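Local atomic coordinates of short-chain dehydrogenase/reductase SDR (Burkholderia phymatum, PDB entry 5IG2), a protein that binds NAD and probably interconverts alcohols and carbonyl compounds as an oxidoreductase, with NAD or NADP as the hydride acceptor. Residues B[170-175]-B[193-198]; B[94-99]-B[248-253]. All blocks are in the same frame, centred on the assembly; numbering follows the deposited sequence.

Contact 1. Residues B[170-175]-B[193-198]; sequences AVVSLT and LLCPAF. With NAD (nicotinamide-adenine-dinucleotide), chain F.
T175 and L193 bring the two backbones closest, their CA atoms 6.5 Å apart, where helix 162-185 passes the last residues of strand 189-194; beyond L194 the chain continues as a loop, away from the helix. The CB of L193 points toward the helix; CG is anti to the backbone N (chi1 175°), and both methyls beyond it pack on the helix around V172. The side chains of V172 and L193 cross at about a right angle, V172 CG1 lying 3.7 Å from L193 CD2. L193 CD1 also reaches T175, 3.9 Å from its OG1. This packing belongs to the beta-alpha-beta unit of strand 144-149, helix 162-185 and strand 189-194 in the Rossmann-type fold. The T175 hydroxyl donates to V171 O at 2.6 Å, tilted 31° from the carbonyl plane, while T175 N reaches the same oxygen from the opposite face; OG1 in turn is hydrogen-bonded to N148 ND2 of strand 144-149. Past C195, whose SG comes within 4.4 Å of V172 CG2, the loop lines the nicotinamide: P196 O lies 3.3 Å from NAD C5N and A197 O 3.5 Å from NAD C4N. V172 also packs on R273 of the second subunit.

Contact 2. Residues B[94-99]-B[248-253]; sequences LLFNNA and LTFEAI. With NAD (nicotinamide-adenine-dinucleotide), chain F.
An apolar contact between L94 and F96 on one side and T249, F250 and I253 on the other sets helix 242-254 against strand 94-97, a central strand of the parallel sheet in this Rossmann-type fold. The segment axes approach to 12.2 Å, with an angle of 134° between their N-to-C directions, so the gap is filled by side chains. F96 meets all three helix residues. Its CG is anti to the carbonyl carbon (chi1 -68°), and the ring beyond it brings CZ to two neighbours: F96 CZ is 3.7 Å from I253 CD1 and also 3.7 Å from F250 CE1. The two phenylalanine rings have centroids 5.6 Å apart and planes inclined at 34°. T249 CG2 lies in the plane of the F96 ring at its edge, 3.9 Å from F96 CE2. In one of its two modelled conformers L94 meets I253 tip to tip, L94 CD1 being 4.0 Å from I253 CD1, and its CD2 touches F250 CE2; the second conformer makes these contacts less certain. F30 of helix 25-36 stacks on the F96 ring. The T249 hydroxyl donates to V245 O, one turn back in its own helix, and its methyl is the part that faces F96. At the strand's C-terminal end, N98 O accepts a hydrogen bond from NAD O3D at 2.9 Å, and N98 OD1 is bonded to T149 OG1. The chemistry therefore separates along one short segment: hydrocarbon contacts hold the strand to the helix, whereas just beyond the strand a backbone carbonyl accepts from the nicotinamide ribose.

Overall arrangement
Contacts 1 and 2 lie on the same parallel sheet, their centres 11 Å apart, and touch directly where L194 CD1 packs 3.4 Å from T249 OG1. L193 and L194 are successive residues of strand 189-194: the first faces helix 162-185 in contact 1, the second reaches helix 242-254 of contact 2. Both segments of contact 1 fall in the chain between the two segments of contact 2. The residues following both strands run past NAD, 193-198 bordering the nicotinamide and 94-99 meeting its ribose and the adenine, with A99 CB 3.5 Å from NAD N3A. S24, D45, Y164 and T201 supply further hydrogen bonds to the cofactor.

Contact 1. Residues B[170-175]-B[193-198]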
ATOM      1  N   ALA B 170     -10.825 -23.345  57.104  1.00 11.77           N
ATOM      2  CA  ALA B 170     -11.529 -22.608  58.150  1.00 12.75           C
ATOM      3  C   ALA B 170     -12.711 -21.826  57.571  1.00 13.63           C
ATOM      4  O   ALA B 170     -13.814 -21.846  58.139  1.00 11.47           O
ATOM      5  CB  ALA B 170     -10.548 -21.684  58.876  1.00  9.15           C
ATOM      6  N   VAL B 171     -12.509 -21.145  56.433  1.00 12.80           N
ATOM      7  CA  VAL B 171     -13.605 -20.412  55.795  1.00 12.80           C
ATOM      8  C   VAL B 171     -14.717 -21.372  55.377  1.00 13.76           C
ATOM      9  O   VAL B 171     -15.908 -21.090  55.570  1.00 12.95           O
ATOM     10  CB  VAL B 171     -13.088 -19.593  54.595  1.00 11.02           C
ATOM     11  CG1 VAL B 171     -14.262 -18.916  53.821  1.00 10.75           C
ATOM     12  CG2 VAL B 171     -12.078 -18.553  55.055  1.00  8.52           C
ATOM     13  N   VAL B 172     -14.346 -22.525  54.813  1.00  8.92           N
ATOM     14  CA  VAL B 172     -15.354 -23.504  54.398  1.00 11.63           C
ATOM     15  C   VAL B 172     -16.255 -23.878  55.572  1.00 14.07           C
ATOM     16  O   VAL B 172     -17.486 -23.760  55.500  1.00 14.54           O
ATOM     17  CB  VAL B 172     -14.689 -24.752  53.790  1.00  9.43           C
ATOM     18  CG1 VAL B 172     -15.713 -25.869  53.673  1.00  9.34           C
ATOM     19  CG2 VAL B 172     -14.099 -24.440  52.400  1.00 10.02           C
ATOM     20  N   SER B 173     -15.655 -24.321  56.682  1.00 12.22           N
ATOM     21  CA  SER B 173     -16.465 -24.824  57.787  1.00 11.84           C
ATOM     22  C   SER B 173     -17.200 -23.702  58.511  1.00 13.92           C
ATOM     23  O   SER B 173     -18.337 -23.899  58.966  1.00 14.43           O
ATOM     24  CB  SER B 173     -15.604 -25.599  58.775  1.00 11.71           C
ATOM     25  OG  SER B 173     -16.416 -26.063  59.832  1.00 14.83           O
ATOM     26  N   LEU B 174     -16.575 -22.526  58.658  1.00 12.18           N
ATOM     27  CA  LEU B 174     -17.301 -21.442  59.312  1.00 14.94           C
ATOM     28  C   LEU B 174     -18.517 -21.055  58.489  1.00 11.65           C
ATOM     29  O   LEU B 174     -19.573 -20.742  59.045  1.00 15.40           O
ATOM     30  CB  LEU B 174     -16.398 -20.229  59.570  1.00 13.90           C
ATOM     31  CG  LEU B 174     -16.036 -19.197  58.503  1.00 13.65           C
ATOM     32  CD1 LEU B 174     -17.143 -18.171  58.268  1.00 10.77           C
ATOM     33  CD2 LEU B 174     -14.765 -18.472  58.913  1.00 14.56           C
ATOM     34  N   THR B 175     -18.401 -21.117  57.159  1.00  9.58           N
ATOM     35  CA  THR B 175     -19.523 -20.744  56.311  1.00 10.32           C
ATOM     36  C   THR B 175     -20.592 -21.830  56.322  1.00 13.36           C
ATOM     37  O   THR B 175     -21.790 -21.527  56.331  1.00 12.49           O
ATOM     38  CB  THR B 175     -19.027 -20.455  54.886  1.00 15.89           C
ATOM     39  OG1 THR B 175     -17.937 -19.513  54.933  1.00 14.06           O
ATOM     40  CG2 THR B 175     -20.167 -19.880  53.994  1.00 11.45           C
ATOM     41  N   LEU B 193     -20.888 -20.214  49.684  1.00 13.89           N
ATOM     42  CA  LEU B 193     -19.476 -20.524  49.845  1.00 12.65           C
ATOM     43  C   LEU B 193     -18.870 -20.685  48.456  1.00 11.88           C
ATOM     44  O   LEU B 193     -19.211 -21.631  47.738  1.00 12.52           O
ATOM     45  CB  LEU B 193     -19.302 -21.796  50.681  1.00 13.83           C
ATOM     46  CG  LEU B 193     -17.880 -22.353  50.869  1.00 14.23           C
ATOM     47  CD1 LEU B 193     -16.989 -21.351  51.610  1.00 10.25           C
ATOM     48  CD2 LEU B 193     -17.920 -23.710  51.578  1.00 11.73           C
ATOM     49  N   LEU B 194     -17.953 -19.788  48.091  1.00 12.48           N
ATOM     50  CA  LEU B 194     -17.345 -19.772  46.761  1.00 15.66           C
ATOM     51  C   LEU B 194     -15.983 -20.470  46.794  1.00 13.78           C
ATOM     52  O   LEU B 194     -15.084 -20.048  47.533  1.00 14.15           O
ATOM     53  CB  LEU B 194     -17.205 -18.335  46.264  1.00 11.87           C
ATOM     54  CG  LEU B 194     -16.489 -18.120  44.935  1.00  9.47           C
ATOM     55  CD1 LEU B 194     -17.248 -18.806  43.807  1.00  9.20           C
ATOM     56  CD2 LEU B 194     -16.355 -16.634  44.660  1.00 10.73           C
ATOM     57  N   CYS B 195     -15.820 -21.516  45.969  1.00 11.88           N
ATOM     58  CA  CYS B 195     -14.616 -22.359  45.968  1.00 10.97           C
ATOM     59  C   CYS B 195     -14.027 -22.507  44.568  1.00 14.01           C
ATOM     60  O   CYS B 195     -14.169 -23.565  43.930  1.00 14.93           O
ATOM     61  CB  CYS B 195     -14.926 -23.741  46.544  1.00 13.43           C
ATOM     62  SG  CYS B 195     -15.494 -23.728  48.270  1.00 15.80           S
ATOM     63  N   PRO B 196     -13.332 -21.486  44.069  1.00 12.80           N
ATOM     64  CA  PRO B 196     -12.765 -21.556  42.719  1.00 12.63           C
ATOM     65  C   PRO B 196     -11.408 -22.239  42.689  1.00 12.84           C
ATOM     66  O   PRO B 196     -10.701 -22.328  43.694  1.00 10.65           O
ATOM     67  CB  PRO B 196     -12.615 -20.079  42.316  1.00 12.50           C
ATOM     68  CG  PRO B 196     -13.275 -19.286  43.413  1.00 12.64           C
ATOM     69  CD  PRO B 196     -13.203 -20.138  44.633  1.00  8.65           C
ATOM     70  N   ALA B 197     -11.063 -22.734  41.495  1.00 13.52           N
ATOM     71  CA  ALA B 197      -9.700 -23.131  41.180  1.00 10.17           C
ATOM     72  C   ALA B 197      -8.967 -21.920  40.602  1.00 13.61           C
ATOM     73  O   ALA B 197      -9.456 -20.789  40.657  1.00 14.69           O
ATOM     74  CB  ALA B 197      -9.692 -24.326  40.229  1.00 11.23           C
ATOM     75  N   PHE B 198      -7.787 -22.137  40.029  1.00 13.70           N
ATOM     76  CA  PHE B 198      -6.936 -21.011  39.649  1.00 16.80           C
ATOM     77  C   PHE B 198      -7.596 -20.140  38.581  1.00 15.97           C
ATOM     78  O   PHE B 198      -8.105 -20.645  37.577  1.00 15.08           O
ATOM     79  CB  PHE B 198      -5.588 -21.519  39.144  1.00 14.96           C
ATOM     80  CG  PHE B 198      -4.878 -22.405  40.116  1.00 18.31           C
ATOM     81  CD1 PHE B 198      -4.319 -21.881  41.267  1.00 19.18           C
ATOM     82  CD2 PHE B 198      -4.763 -23.767  39.874  1.00 19.42           C
ATOM     83  CE1 PHE B 198      -3.661 -22.698  42.158  1.00 24.48           C
ATOM     84  CE2 PHE B 198      -4.109 -24.579  40.754  1.00 24.90           C
ATOM     85  CZ  PHE B 198      -3.556 -24.048  41.902  1.00 25.30           C
TER
HETATM   86  PA  NAD F 301      -6.386 -10.372  44.005  1.00 13.13           P
HETATM   87  O1A NAD F 301      -5.017 -10.148  44.515  1.00 13.39           O
HETATM   88  O2A NAD F 301      -6.563  -9.990  42.527  1.00 12.48           O
HETATM   89  O5B NAD F 301      -7.511  -9.637  44.860  1.00 14.29           O
HETATM   90  C5B NAD F 301      -7.521  -9.723  46.297  1.00 11.74           C
HETATM   91  C4B NAD F 301      -7.603  -8.315  46.819  1.00  8.74           C
HETATM   92  O4B NAD F 301      -7.652  -8.344  48.263  1.00 14.11           O
HETATM   93  C3B NAD F 301      -6.433  -7.394  46.435  1.00 13.20           C
HETATM   94  O3B NAD F 301      -6.890  -6.217  45.779  1.00 12.03           O
HETATM   95  C2B NAD F 301      -5.783  -7.049  47.784  1.00 14.67           C
HETATM   96  O2B NAD F 301      -5.281  -5.719  47.825  1.00 14.54           O
HETATM   97  C1B NAD F 301      -6.965  -7.205  48.730  1.00 12.91           C
HETATM   98  N9A NAD F 301      -6.595  -7.410  50.125  1.00 11.50           N
HETATM   99  C8A NAD F 301      -5.567  -8.173  50.612  1.00 12.09           C
HETATM  100  N7A NAD F 301      -5.398  -8.077  51.909  1.00 14.41           N
HETATM  101  C5A NAD F 301      -6.390  -7.193  52.304  1.00 12.36           C
HETATM  102  C6A NAD F 301      -6.741  -6.662  53.559  1.00 14.18           C
HETATM  103  N6A NAD F 301      -6.048  -6.886  54.679  1.00 15.25           N
HETATM  104  N1A NAD F 301      -7.810  -5.837  53.615  1.00 13.34           N
HETATM  105  C2A NAD F 301      -8.465  -5.554  52.483  1.00 13.72           C
HETATM  106  N3A NAD F 301      -8.210  -5.973  51.237  1.00 13.17           N
HETATM  107  C4A NAD F 301      -7.149  -6.790  51.217  1.00 11.34           C
HETATM  108  O3  NAD F 301      -6.780 -11.900  44.187  1.00 12.47           O
HETATM  109  PN  NAD F 301      -8.163 -12.679  43.997  1.00 12.45           P
HETATM  110  O1N NAD F 301      -9.154 -11.803  43.323  1.00 10.03           O
HETATM  111  O2N NAD F 301      -7.830 -13.989  43.393  1.00 12.27           O
HETATM  112  O5D NAD F 301      -8.549 -12.894  45.527  1.00 11.30           O
HETATM  113  C5D NAD F 301      -9.924 -12.882  45.966  1.00  8.90           C
HETATM  114  C4D NAD F 301     -10.168 -14.129  46.780  1.00 11.13           C
HETATM  115  O4D NAD F 301     -10.203 -15.293  45.920  1.00 12.40           O
HETATM  116  C3D NAD F 301      -9.123 -14.428  47.862  1.00 11.50           C
HETATM  117  O3D NAD F 301      -9.780 -14.817  49.063  1.00 12.02           O
HETATM  118  C2D NAD F 301      -8.360 -15.620  47.281  1.00 10.87           C
HETATM  119  O2D NAD F 301      -7.793 -16.412  48.317  1.00 10.46           O
HETATM  120  C1D NAD F 301      -9.502 -16.321  46.561  1.00 11.72           C
HETATM  121  N1N NAD F 301      -9.115 -17.377  45.507  1.00 13.12           N
HETATM  122  C2N NAD F 301      -8.381 -16.996  44.446  1.00 11.09           C
HETATM  123  C3N NAD F 301      -8.055 -17.914  43.464  1.00 10.77           C
HETATM  124  C7N NAD F 301      -7.378 -17.539  42.182  1.00 11.17           C
HETATM  125  O7N NAD F 301      -6.823 -18.422  41.509  1.00 11.71           O
HETATM  126  N7N NAD F 301      -7.300 -16.256  41.872  1.00 12.35           N
HETATM  127  C4N NAD F 301      -8.509 -19.220  43.597  1.00 12.65           C
HETATM  128  C5N NAD F 301      -9.278 -19.579  44.691  1.00 15.31           C
HETATM  129  C6N NAD F 301      -9.568 -18.639  45.648  1.00 14.82           C

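Contact 2. Residues B[94-99]-B[248-253]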
ATOM      1  N   LEU B  94     -26.035  -7.442  50.268  1.00 14.27           N
ATOM      2  CA  LEU B  94     -25.107  -8.449  49.782  0.53 16.23           C
ATOM      3  C   LEU B  94     -23.722  -8.132  50.326  1.00 16.27           C
ATOM      4  O   LEU B  94     -23.246  -7.002  50.182  1.00 20.08           O
ATOM      5  CB  LEU B  94     -25.112  -8.457  48.251  0.53 15.73           C
ATOM      6  CG  LEU B  94     -24.512  -9.629  47.494  0.53 14.46           C
ATOM      7  CD1 LEU B  94     -24.986 -10.951  48.076  0.53 15.19           C
ATOM      8  CD2 LEU B  94     -24.897  -9.504  46.026  0.53 13.73           C
ATOM      9  N   LEU B  95     -23.084  -9.118  50.953  1.00 13.20           N
ATOM     10  CA  LEU B  95     -21.734  -8.959  51.478  1.00 13.15           C
ATOM     11  C   LEU B  95     -20.849 -10.028  50.868  1.00 12.11           C
ATOM     12  O   LEU B  95     -21.153 -11.220  50.977  1.00 12.19           O
ATOM     13  CB  LEU B  95     -21.703  -9.065  53.006  1.00 15.62           C
ATOM     14  CG  LEU B  95     -20.295  -9.111  53.622  1.00 16.90           C
ATOM     15  CD1 LEU B  95     -19.558  -7.787  53.402  1.00 16.58           C
ATOM     16  CD2 LEU B  95     -20.351  -9.444  55.107  1.00 15.95           C
ATOM     17  N   PHE B  96     -19.754  -9.604  50.241  1.00 11.27           N
ATOM     18  CA  PHE B  96     -18.737 -10.514  49.711  1.00 11.41           C
ATOM     19  C   PHE B  96     -17.503 -10.397  50.602  1.00 15.44           C
ATOM     20  O   PHE B  96     -16.744  -9.429  50.484  1.00 15.74           O
ATOM     21  CB  PHE B  96     -18.377 -10.172  48.262  1.00 10.67           C
ATOM     22  CG  PHE B  96     -19.476 -10.419  47.267  1.00 11.34           C
ATOM     23  CD1 PHE B  96     -20.428  -9.454  47.009  1.00 11.36           C
ATOM     24  CD2 PHE B  96     -19.522 -11.600  46.550  1.00 13.48           C
ATOM     25  CE1 PHE B  96     -21.427  -9.675  46.078  1.00 12.94           C
ATOM     26  CE2 PHE B  96     -20.519 -11.827  45.618  1.00 10.30           C
ATOM     27  CZ  PHE B  96     -21.472 -10.861  45.378  1.00 13.71           C
ATOM     28  N   ASN B  97     -17.291 -11.375  51.491  1.00 13.38           N
ATOM     29  CA  ASN B  97     -16.058 -11.428  52.292  1.00 15.79           C
ATOM     30  C   ASN B  97     -15.016 -12.143  51.439  1.00 13.14           C
ATOM     31  O   ASN B  97     -14.849 -13.365  51.503  1.00 13.01           O
ATOM     32  CB  ASN B  97     -16.270 -12.140  53.629  1.00 13.77           C
ATOM     33  CG  ASN B  97     -17.220 -11.393  54.567  1.00 16.10           C
ATOM     34  OD1 ASN B  97     -17.021 -10.218  54.878  1.00 14.61           O
ATOM     35  ND2 ASN B  97     -18.252 -12.089  55.030  1.00 12.73           N
ATOM     36  N   ASN B  98     -14.309 -11.367  50.633  1.00 10.76           N
ATOM     37  CA  ASN B  98     -13.578 -11.896  49.494  1.00 12.71           C
ATOM     38  C   ASN B  98     -12.081 -11.599  49.512  1.00 14.18           C
ATOM     39  O   ASN B  98     -11.312 -12.377  48.939  1.00 11.42           O
ATOM     40  CB  ASN B  98     -14.212 -11.348  48.198  1.00 11.66           C
ATOM     41  CG  ASN B  98     -13.364 -11.601  46.965  1.00 12.47           C
ATOM     42  OD1 ASN B  98     -13.291 -12.728  46.453  1.00  9.33           O
ATOM     43  ND2 ASN B  98     -12.726 -10.549  46.476  1.00 10.90           N
ATOM     44  N   ALA B  99     -11.643 -10.512  50.148  1.00 12.59           N
ATOM     45  CA  ALA B  99     -10.212 -10.242  50.264  1.00 12.00           C
ATOM     46  C   ALA B  99      -9.475 -11.470  50.774  1.00 11.88           C
ATOM     47  O   ALA B  99      -9.973 -12.208  51.629  1.00 13.45           O
ATOM     48  CB  ALA B  99      -9.953  -9.060  51.206  1.00 11.94           C
ATOM     49  N   LEU B 248     -20.992 -16.789  37.520  1.00 13.71           N
ATOM     50  CA  LEU B 248     -21.462 -17.998  38.194  1.00 12.96           C
ATOM     51  C   LEU B 248     -21.849 -17.714  39.638  1.00 13.09           C
ATOM     52  O   LEU B 248     -22.803 -18.298  40.154  1.00 12.98           O
ATOM     53  CB  LEU B 248     -20.392 -19.090  38.138  1.00 13.34           C
ATOM     54  CG  LEU B 248     -20.021 -19.574  36.733  1.00 16.05           C
ATOM     55  CD1 LEU B 248     -18.652 -20.242  36.776  1.00 14.26           C
ATOM     56  CD2 LEU B 248     -21.085 -20.527  36.204  1.00 17.17           C
ATOM     57  N   THR B 249     -21.113 -16.835  40.314  1.00 13.54           N
ATOM     58  CA  THR B 249     -21.431 -16.538  41.709  1.00 16.29           C
ATOM     59  C   THR B 249     -22.803 -15.877  41.831  1.00 16.66           C
ATOM     60  O   THR B 249     -23.623 -16.272  42.668  1.00 14.80           O
ATOM     61  CB  THR B 249     -20.331 -15.659  42.309  1.00 14.74           C
ATOM     62  OG1 THR B 249     -19.106 -16.397  42.309  1.00 14.86           O
ATOM     63  CG2 THR B 249     -20.666 -15.233  43.741  1.00 15.41           C
ATOM     64  N   PHE B 250     -23.086 -14.884  40.982  1.00 12.33           N
ATOM     65  CA  PHE B 250     -24.392 -14.232  41.059  1.00 15.80           C
ATOM     66  C   PHE B 250     -25.528 -15.186  40.681  1.00 19.44           C
ATOM     67  O   PHE B 250     -26.618 -15.117  41.262  1.00 18.62           O
ATOM     68  CB  PHE B 250     -24.400 -12.978  40.183  1.00 16.18           C
ATOM     69  CG  PHE B 250     -23.884 -11.747  40.890  1.00 17.45           C
ATOM     70  CD1 PHE B 250     -22.521 -11.550  41.065  1.00 16.49           C
ATOM     71  CD2 PHE B 250     -24.765 -10.798  41.394  1.00 19.54           C
ATOM     72  CE1 PHE B 250     -22.045 -10.413  41.708  1.00 15.41           C
ATOM     73  CE2 PHE B 250     -24.301  -9.663  42.036  1.00 19.03           C
ATOM     74  CZ  PHE B 250     -22.932  -9.473  42.193  1.00 17.17           C
ATOM     75  N   GLU B 251     -25.305 -16.080  39.712  1.00 15.22           N
ATOM     76  CA  GLU B 251     -26.314 -17.097  39.428  1.00 17.79           C
ATOM     77  C   GLU B 251     -26.611 -17.933  40.670  1.00 20.54           C
ATOM     78  O   GLU B 251     -27.778 -18.225  40.967  1.00 19.46           O
ATOM     79  CB  GLU B 251     -25.863 -17.994  38.270  1.00 19.58           C
ATOM     80  CG  GLU B 251     -25.920 -17.322  36.919  1.00 28.43           C
ATOM     81  CD  GLU B 251     -25.256 -18.136  35.816  1.00 38.21           C
ATOM     82  OE1 GLU B 251     -24.661 -19.193  36.116  1.00 40.35           O
ATOM     83  OE2 GLU B 251     -25.321 -17.706  34.644  1.00 40.26           O
ATOM     84  N   ALA B 252     -25.568 -18.319  41.417  1.00 16.43           N
ATOM     85  CA  ALA B 252     -25.789 -19.107  42.627  1.00 16.92           C
ATOM     86  C   ALA B 252     -26.548 -18.303  43.678  1.00 16.92           C
ATOM     87  O   ALA B 252     -27.465 -18.827  44.324  1.00 16.70           O
ATOM     88  CB  ALA B 252     -24.453 -19.600  43.187  1.00 15.79           C
ATOM     89  N   ILE B 253     -26.171 -17.035  43.874  1.00 17.21           N
ATOM     90  CA  ILE B 253     -26.885 -16.181  44.827  1.00 13.87           C
ATOM     91  C   ILE B 253     -28.355 -16.096  44.459  1.00 18.26           C
ATOM     92  O   ILE B 253     -29.237 -16.184  45.324  1.00 19.99           O
ATOM     93  CB  ILE B 253     -26.265 -14.773  44.880  1.00 13.61           C
ATOM     94  CG1 ILE B 253     -24.801 -14.806  45.328  1.00 16.33           C
ATOM     95  CG2 ILE B 253     -27.091 -13.871  45.784  1.00 12.93           C
ATOM     96  CD1 ILE B 253     -24.110 -13.456  45.120  1.00 18.29           C
TER
HETATM   97  PA  NAD F 301      -6.386 -10.372  44.005  1.00 13.13           P
HETATM   98  O1A NAD F 301      -5.017 -10.148  44.515  1.00 13.39           O
HETATM   99  O2A NAD F 301      -6.563  -9.990  42.527  1.00 12.48           O
HETATM  100  O5B NAD F 301      -7.511  -9.637  44.860  1.00 14.29           O
HETATM  101  C5B NAD F 301      -7.521  -9.723  46.297  1.00 11.74           C
HETATM  102  C4B NAD F 301      -7.603  -8.315  46.819  1.00  8.74           C
HETATM  103  O4B NAD F 301      -7.652  -8.344  48.263  1.00 14.11           O
HETATM  104  C3B NAD F 301      -6.433  -7.394  46.435  1.00 13.20           C
HETATM  105  O3B NAD F 301      -6.890  -6.217  45.779  1.00 12.03           O
HETATM  106  C2B NAD F 301      -5.783  -7.049  47.784  1.00 14.67           C
HETATM  107  O2B NAD F 301      -5.281  -5.719  47.825  1.00 14.54           O
HETATM  108  C1B NAD F 301      -6.965  -7.205  48.730  1.00 12.91           C
HETATM  109  N9A NAD F 301      -6.595  -7.410  50.125  1.00 11.50           N
HETATM  110  C8A NAD F 301      -5.567  -8.173  50.612  1.00 12.09           C
HETATM  111  N7A NAD F 301      -5.398  -8.077  51.909  1.00 14.41           N
HETATM  112  C5A NAD F 301      -6.390  -7.193  52.304  1.00 12.36           C
HETATM  113  C6A NAD F 301      -6.741  -6.662  53.559  1.00 14.18           C
HETATM  114  N6A NAD F 301      -6.048  -6.886  54.679  1.00 15.25           N
HETATM  115  N1A NAD F 301      -7.810  -5.837  53.615  1.00 13.34           N
HETATM  116  C2A NAD F 301      -8.465  -5.554  52.483  1.00 13.72           C
HETATM  117  N3A NAD F 301      -8.210  -5.973  51.237  1.00 13.17           N
HETATM  118  C4A NAD F 301      -7.149  -6.790  51.217  1.00 11.34           C
HETATM  119  O3  NAD F 301      -6.780 -11.900  44.187  1.00 12.47           O
HETATM  120  PN  NAD F 301      -8.163 -12.679  43.997  1.00 12.45           P
HETATM  121  O1N NAD F 301      -9.154 -11.803  43.323  1.00 10.03           O
HETATM  122  O2N NAD F 301      -7.830 -13.989  43.393  1.00 12.27           O
HETATM  123  O5D NAD F 301      -8.549 -12.894  45.527  1.00 11.30           O
HETATM  124  C5D NAD F 301      -9.924 -12.882  45.966  1.00  8.90           C
HETATM  125  C4D NAD F 301     -10.168 -14.129  46.780  1.00 11.13           C
HETATM  126  O4D NAD F 301     -10.203 -15.293  45.920  1.00 12.40           O
HETATM  127  C3D NAD F 301      -9.123 -14.428  47.862  1.00 11.50           C
HETATM  128  O3D NAD F 301      -9.780 -14.817  49.063  1.00 12.02           O
HETATM  129  C2D NAD F 301      -8.360 -15.620  47.281  1.00 10.87           C
HETATM  130  O2D NAD F 301      -7.793 -16.412  48.317  1.00 10.46           O
HETATM  131  C1D NAD F 301      -9.502 -16.321  46.561  1.00 11.72           C
HETATM  132  N1N NAD F 301      -9.115 -17.377  45.507  1.00 13.12           N
HETATM  133  C2N NAD F 301      -8.381 -16.996  44.446  1.00 11.09           C
HETATM  134  C3N NAD F 301      -8.055 -17.914  43.464  1.00 10.77           C
HETATM  135  C7N NAD F 301      -7.378 -17.539  42.182  1.00 11.17           C
HETATM  136  O7N NAD F 301      -6.823 -18.422  41.509  1.00 11.71           O
HETATM  137  N7N NAD F 301      -7.300 -16.256  41.872  1.00 12.35           N
HETATM  138  C4N NAD F 301      -8.509 -19.220  43.597  1.00 12.65           C
HETATM  139  C5N NAD F 301      -9.278 -19.579  44.691  1.00 15.31           C
HETATM  140  C6N NAD F 301      -9.568 -18.639  45.648  1.00 14.82           C